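Local coordinates for putative effector, AYWB SAP54-like protein ('Echinacea purpurea' witches'-broom phytoplasma, PDB 6INR) that probably acts as a secreted phytoplasma effector that causes phyllody, the leaf-like conversion of floral organs, by interacting with host MADS transcription factors, at residues A[17-21]-A[82-86]; A[30-34]-A[74-78]. One frame throughout, in Å; residues are numbered along the deposited sequence.

Contact 1: residues A[17-21]-A[82-86]. With CD (cadmium ion), chain D.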
loop_
_atom_site.group_PDB
_atom_site.type_symbol
_atom_site.label_atom_id
_atom_site.label_comp_id
_atom_site.label_asym_id
_atom_site.label_seq_id
_atom_site.Cartn_x
_atom_site.Cartn_y
_atom_site.Cartn_z
ATOM N N VAL A 17 16.343 -20.921 -2.103
ATOM C CA VAL A 17 16.847 -19.786 -1.284
ATOM C C VAL A 17 16.856 -18.471 -2.077
ATOM O O VAL A 17 16.311 -17.476 -1.619
ATOM C CB VAL A 17 18.241 -20.020 -0.666
ATOM C CG1 VAL A 17 18.661 -18.837 0.236
ATOM C CG2 VAL A 17 18.241 -21.324 0.114
ATOM N N TYR A 18 17.469 -18.482 -3.255
ATOM C CA TYR A 18 17.399 -17.332 -4.191
ATOM C C TYR A 18 15.959 -16.833 -4.372
ATOM O O TYR A 18 15.649 -15.638 -4.211
ATOM C CB TYR A 18 17.976 -17.698 -5.561
ATOM C CG TYR A 18 18.081 -16.526 -6.513
ATOM C CD1 TYR A 18 17.005 -16.144 -7.314
ATOM C CD2 TYR A 18 19.264 -15.808 -6.626
ATOM C CE1 TYR A 18 17.102 -15.061 -8.183
ATOM C CE2 TYR A 18 19.381 -14.742 -7.486
ATOM C CZ TYR A 18 18.301 -14.364 -8.252
ATOM O OH TYR A 18 18.456 -13.286 -9.094
ATOM N N HIS A 19 15.085 -17.776 -4.688
ATOM C CA HIS A 19 13.689 -17.478 -5.006
ATOM C C HIS A 19 13.049 -16.739 -3.822
ATOM O O HIS A 19 12.361 -15.738 -3.979
ATOM C CB HIS A 19 12.962 -18.800 -5.339
ATOM C CG HIS A 19 11.461 -18.696 -5.405
ATOM N ND1 HIS A 19 10.789 -18.190 -6.500
ATOM C CD2 HIS A 19 10.500 -19.059 -4.517
ATOM C CE1 HIS A 19 9.487 -18.233 -6.282
ATOM N NE2 HIS A 19 9.283 -18.746 -5.081
ATOM N N ASN A 20 13.340 -17.228 -2.632
ATOM C CA ASN A 20 12.790 -16.646 -1.402
ATOM C C ASN A 20 13.341 -15.288 -1.017
ATOM O O ASN A 20 12.648 -14.506 -0.405
ATOM C CB ASN A 20 12.946 -17.601 -0.224
ATOM C CG ASN A 20 11.874 -18.656 -0.208
ATOM O OD1 ASN A 20 11.286 -19.000 -1.251
ATOM N ND2 ASN A 20 11.584 -19.161 0.974
ATOM N N LEU A 21 14.591 -15.012 -1.347
ATOM C CA LEU A 21 15.169 -13.685 -1.008
ATOM C C LEU A 21 14.521 -12.670 -1.934
ATOM O O LEU A 21 14.143 -11.587 -1.541
ATOM C CB LEU A 21 16.706 -13.652 -1.087
ATOM C CG LEU A 21 17.430 -14.656 -0.187
ATOM C CD1 LEU A 21 18.946 -14.615 -0.388
ATOM C CD2 LEU A 21 17.083 -14.437 1.283
ATOM N N LYS A 82 3.014 -14.180 -0.230
ATOM C CA LYS A 82 3.183 -15.142 0.891
ATOM C C LYS A 82 2.874 -16.573 0.438
ATOM O O LYS A 82 3.502 -17.509 0.888
ATOM C CB LYS A 82 2.345 -14.749 2.118
ATOM C CG LYS A 82 2.703 -13.376 2.698
ATOM C CD LYS A 82 1.795 -12.913 3.821
ATOM C CE LYS A 82 1.981 -13.741 5.083
ATOM N NZ LYS A 82 1.193 -13.225 6.239
ATOM N N ASN A 83 1.926 -16.720 -0.482
ATOM C CA ASN A 83 1.607 -18.044 -1.077
ATOM C C ASN A 83 2.866 -18.602 -1.738
ATOM O O ASN A 83 3.279 -19.739 -1.505
ATOM C CB ASN A 83 0.531 -17.939 -2.171
ATOM C CG ASN A 83 -0.866 -18.226 -1.673
ATOM O OD1 ASN A 83 -1.064 -18.969 -0.715
ATOM N ND2 ASN A 83 -1.855 -17.667 -2.362
ATOM N N LEU A 84 3.451 -17.754 -2.570
ATOM C CA LEU A 84 4.639 -18.095 -3.381
ATOM C C LEU A 84 5.819 -18.644 -2.604
ATOM O O LEU A 84 6.465 -19.580 -3.048
ATOM C CB LEU A 84 5.122 -16.906 -4.195
ATOM C CG LEU A 84 4.388 -16.663 -5.518
ATOM C CD1 LEU A 84 4.617 -15.257 -6.019
ATOM C CD2 LEU A 84 4.871 -17.648 -6.564
ATOM N N LEU A 85 6.104 -18.044 -1.458
ATOM C CA LEU A 85 7.312 -18.408 -0.668
ATOM C C LEU A 85 7.595 -19.921 -0.666
ATOM O O LEU A 85 6.689 -20.731 -0.441
ATOM C CB LEU A 85 7.253 -17.887 0.771
ATOM C CG LEU A 85 7.596 -16.412 1.006
ATOM C CD1 LEU A 85 7.333 -16.019 2.449
ATOM C CD2 LEU A 85 9.045 -16.115 0.657
ATOM N N ASN A 86 8.869 -20.247 -0.921
ATOM C CA ASN A 86 9.411 -21.638 -1.002
ATOM C C ASN A 86 9.479 -22.177 -2.430
ATOM O O ASN A 86 10.565 -22.357 -2.976
ATOM C CB ASN A 86 8.612 -22.603 -0.134
ATOM C CG ASN A 86 8.964 -22.485 1.337
ATOM O OD1 ASN A 86 9.213 -21.383 1.853
ATOM N ND2 ASN A 86 8.982 -23.622 2.026
HETATM CD CD CD D . 11.683 -17.810 -8.863
#
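This is a polar, solvent-accessible contact at the open end of a helical hairpin, where the start of helix 16-49 meets the end of helix 55-84. The backbones come nearest at N20 and L85, whose CA atoms lie 5.8 Å apart. Helical conformation stops after L84: L85 swings to a psi of 133°, which directs N86 back to N20 instead of along the helix axis. The carboxamide of N20 holds this last modelled residue, with its OD1 accepting a hydrogen bond from the backbone N of N86 at 2.7 Å; a weak second bond runs from N20 ND2 to N86 OD1 at 3.4 Å. Beside this pair, H19 directs its imidazole across the gap, its NE2 3.6 Å from the carbonyl O of L84, which lies at the ring edge. The other ring nitrogen, H19 ND1, binds a cadmium ion at 2.6 Å. The methyl L85 CD2 lies against the carboxamide carbon N20 CG at 3.9 Å, and the two segments bury just 227 Å² between them. One turn further along helix 16-49, I23 receives the side chains of L84 and L85, and L85 also touches E24, keeping the chain end packed against the first helix.

Contact 2: residues A[30-34]-A[74-78]; sequences LKQKI and QKEQL
Two regular α-helical turns, 30-34 and 74-78, pack side by side and nearly antiparallel, their axes 10.0 Å apart at closest approach with a signed crossing angle of -159°. The register sets L30 opposite Q74, CA to CA 6.7 Å. Within the turns, I34 N bonds to L30 O (3.0 Å) and L78 N to Q74 O (2.8 Å). L30, I34, Q74 and L78 all send their CA-CB bonds toward the partner helix. The apolar side-chain pairs are L30 CD2 to L78 CD1 at 3.9 Å, both leucines t,p, and I34 CD1 (rotamer m,t) to L78 CD2 at 4.2 Å. The methyl L30 CD2 also sits in van der Waals contact on the facing turn, 3.3 Å from Q74 O, 3.5 Å from L78 N and 3.5 Å from Q77 CB. Lysine methylenes flank the seam, K31 CG 4.0 Å from L78 CD1 and K75 CG 4.2 Å from I34 CD1. Q74 extends (m,t) past I34, its OE1 3.4 Å from I34 CG1 and hydrogen-bonded to N37 ND2. L30 and I34, one turn apart, thus face Q74 and L78 in the side-by-side packing of a two-helix hairpin, a pairing that is chiefly hydrophobic.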
loop_
_atom_site.group_PDB
_atom_site.type_symbol
_atom_site.label_atom_id
_atom_site.label_comp_id
_atom_site.label_asym_id
_atom_site.label_seq_id
_atom_site.Cartn_x
_atom_site.Cartn_y
_atom_site.Cartn_z
ATOM N N LEU A 30 6.588 -4.012 -0.322
ATOM C CA LEU A 30 5.121 -3.906 -0.364
ATOM C C LEU A 30 4.543 -3.390 0.953
ATOM O O LEU A 30 3.675 -2.532 0.971
ATOM C CB LEU A 30 4.480 -5.244 -0.698
ATOM C CG LEU A 30 3.023 -5.141 -1.137
ATOM C CD1 LEU A 30 2.846 -4.134 -2.268
ATOM C CD2 LEU A 30 2.538 -6.511 -1.584
ATOM N N LYS A 31 5.007 -3.957 2.043
ATOM C CA LYS A 31 4.647 -3.474 3.370
ATOM C C LYS A 31 5.034 -2.018 3.649
ATOM O O LYS A 31 4.310 -1.289 4.343
ATOM C CB LYS A 31 5.287 -4.343 4.423
ATOM C CG LYS A 31 4.665 -5.718 4.544
ATOM C CD LYS A 31 5.203 -6.347 5.820
ATOM C CE LYS A 31 5.024 -7.846 5.882
ATOM N NZ LYS A 31 5.903 -8.365 6.973
ATOM N N GLN A 32 6.185 -1.589 3.144
ATOM C CA GLN A 32 6.563 -0.178 3.311
ATOM C C GLN A 32 5.633 0.719 2.532
ATOM O O GLN A 32 5.362 1.837 2.951
ATOM C CB GLN A 32 7.993 0.080 2.865
ATOM C CG GLN A 32 9.003 -0.682 3.705
ATOM C CD GLN A 32 10.426 -0.566 3.204
ATOM O OE1 GLN A 32 10.694 -0.571 1.994
ATOM N NE2 GLN A 32 11.359 -0.492 4.136
ATOM N N LYS A 33 5.192 0.256 1.370
ATOM C CA LYS A 33 4.238 1.021 0.563
ATOM C C LYS A 33 2.883 1.144 1.289
ATOM O O LYS A 33 2.244 2.188 1.318
ATOM C CB LYS A 33 4.062 0.393 -0.820
ATOM C CG LYS A 33 5.053 0.862 -1.884
ATOM C CD LYS A 33 5.271 -0.212 -2.936
ATOM C CE LYS A 33 5.530 0.355 -4.330
ATOM N NZ LYS A 33 6.741 1.221 -4.442
ATOM N N ILE A 34 2.452 0.059 1.878
ATOM C CA ILE A 34 1.190 0.056 2.593
ATOM C C ILE A 34 1.284 1.013 3.774
ATOM O O ILE A 34 0.373 1.792 4.044
ATOM C CB ILE A 34 0.833 -1.358 3.073
ATOM C CG1 ILE A 34 0.334 -2.188 1.882
ATOM C CG2 ILE A 34 -0.184 -1.297 4.202
ATOM C CD1 ILE A 34 0.377 -3.659 2.153
ATOM N N GLN A 74 -2.676 -3.994 -2.438
ATOM C CA GLN A 74 -1.357 -4.323 -1.899
ATOM C C GLN A 74 -1.480 -5.414 -0.874
ATOM O O GLN A 74 -0.646 -6.306 -0.820
ATOM C CB GLN A 74 -0.668 -3.090 -1.340
ATOM C CG GLN A 74 -0.454 -2.095 -2.456
ATOM C CD GLN A 74 0.059 -0.774 -2.004
ATOM O OE1 GLN A 74 -0.185 -0.352 -0.889
ATOM N NE2 GLN A 74 0.795 -0.096 -2.892
ATOM N N LYS A 75 -2.557 -5.385 -0.109
ATOM C CA LYS A 75 -2.802 -6.483 0.844
ATOM C C LYS A 75 -3.169 -7.775 0.115
ATOM O O LYS A 75 -2.831 -8.877 0.530
ATOM C CB LYS A 75 -3.891 -6.125 1.838
ATOM C CG LYS A 75 -3.568 -4.909 2.686
ATOM C CD LYS A 75 -4.305 -4.946 4.001
ATOM C CE LYS A 75 -5.818 -4.880 3.821
ATOM N NZ LYS A 75 -6.531 -4.928 5.135
ATOM N N GLU A 76 -3.841 -7.621 -1.003
ATOM C CA GLU A 76 -4.073 -8.755 -1.929
ATOM C C GLU A 76 -2.742 -9.375 -2.402
ATOM O O GLU A 76 -2.501 -10.584 -2.263
ATOM C CB GLU A 76 -4.860 -8.299 -3.177
ATOM C CG GLU A 76 -6.357 -8.568 -3.190
ATOM C CD GLU A 76 -6.945 -8.418 -4.598
ATOM O OE1 GLU A 76 -7.021 -7.263 -5.090
ATOM O OE2 GLU A 76 -7.316 -9.452 -5.222
ATOM N N GLN A 77 -1.894 -8.529 -2.981
ATOM C CA GLN A 77 -0.558 -8.951 -3.494
ATOM C C GLN A 77 0.227 -9.594 -2.415
ATOM O O GLN A 77 0.900 -10.574 -2.612
ATOM C CB GLN A 77 0.288 -7.770 -3.935
ATOM C CG GLN A 77 0.313 -7.558 -5.414
ATOM C CD GLN A 77 0.534 -6.115 -5.749
ATOM O OE1 GLN A 77 1.624 -5.561 -5.582
ATOM N NE2 GLN A 77 -0.514 -5.487 -6.240
ATOM N N LEU A 78 0.139 -8.986 -1.260
ATOM C CA LEU A 78 0.867 -9.450 -0.100
ATOM C C LEU A 78 0.501 -10.907 0.122
ATOM O O LEU A 78 1.358 -11.774 0.344
ATOM C CB LEU A 78 0.469 -8.588 1.097
ATOM C CG LEU A 78 1.330 -8.542 2.340
ATOM C CD1 LEU A 78 2.731 -8.040 2.000
ATOM C CD2 LEU A 78 0.635 -7.627 3.345
#

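In the fold
Both contacts join helix 16-49 to helix 55-84, with contact 2 nested inside the loop that contact 1 closes and their centres about 16 Å apart. Contact 2 lies near the middle of the hairpin, its centre about 5 Å from the centre of the chain, whereas that of contact 1 sits about 20 Å out, beside the chain termini. In a molecule of just two helices both count as surface contacts, yet the middle one includes a buried leucine and covers 378 Å² against 227 Å². Their chemistry follows their place: aliphatic side chains in contact, with a glutamine amide beside them, join two continuous helices at contact 2, while at contact 1 amide hydrogen bonding and a metal-bound histidine accompany a chain leaving its helix.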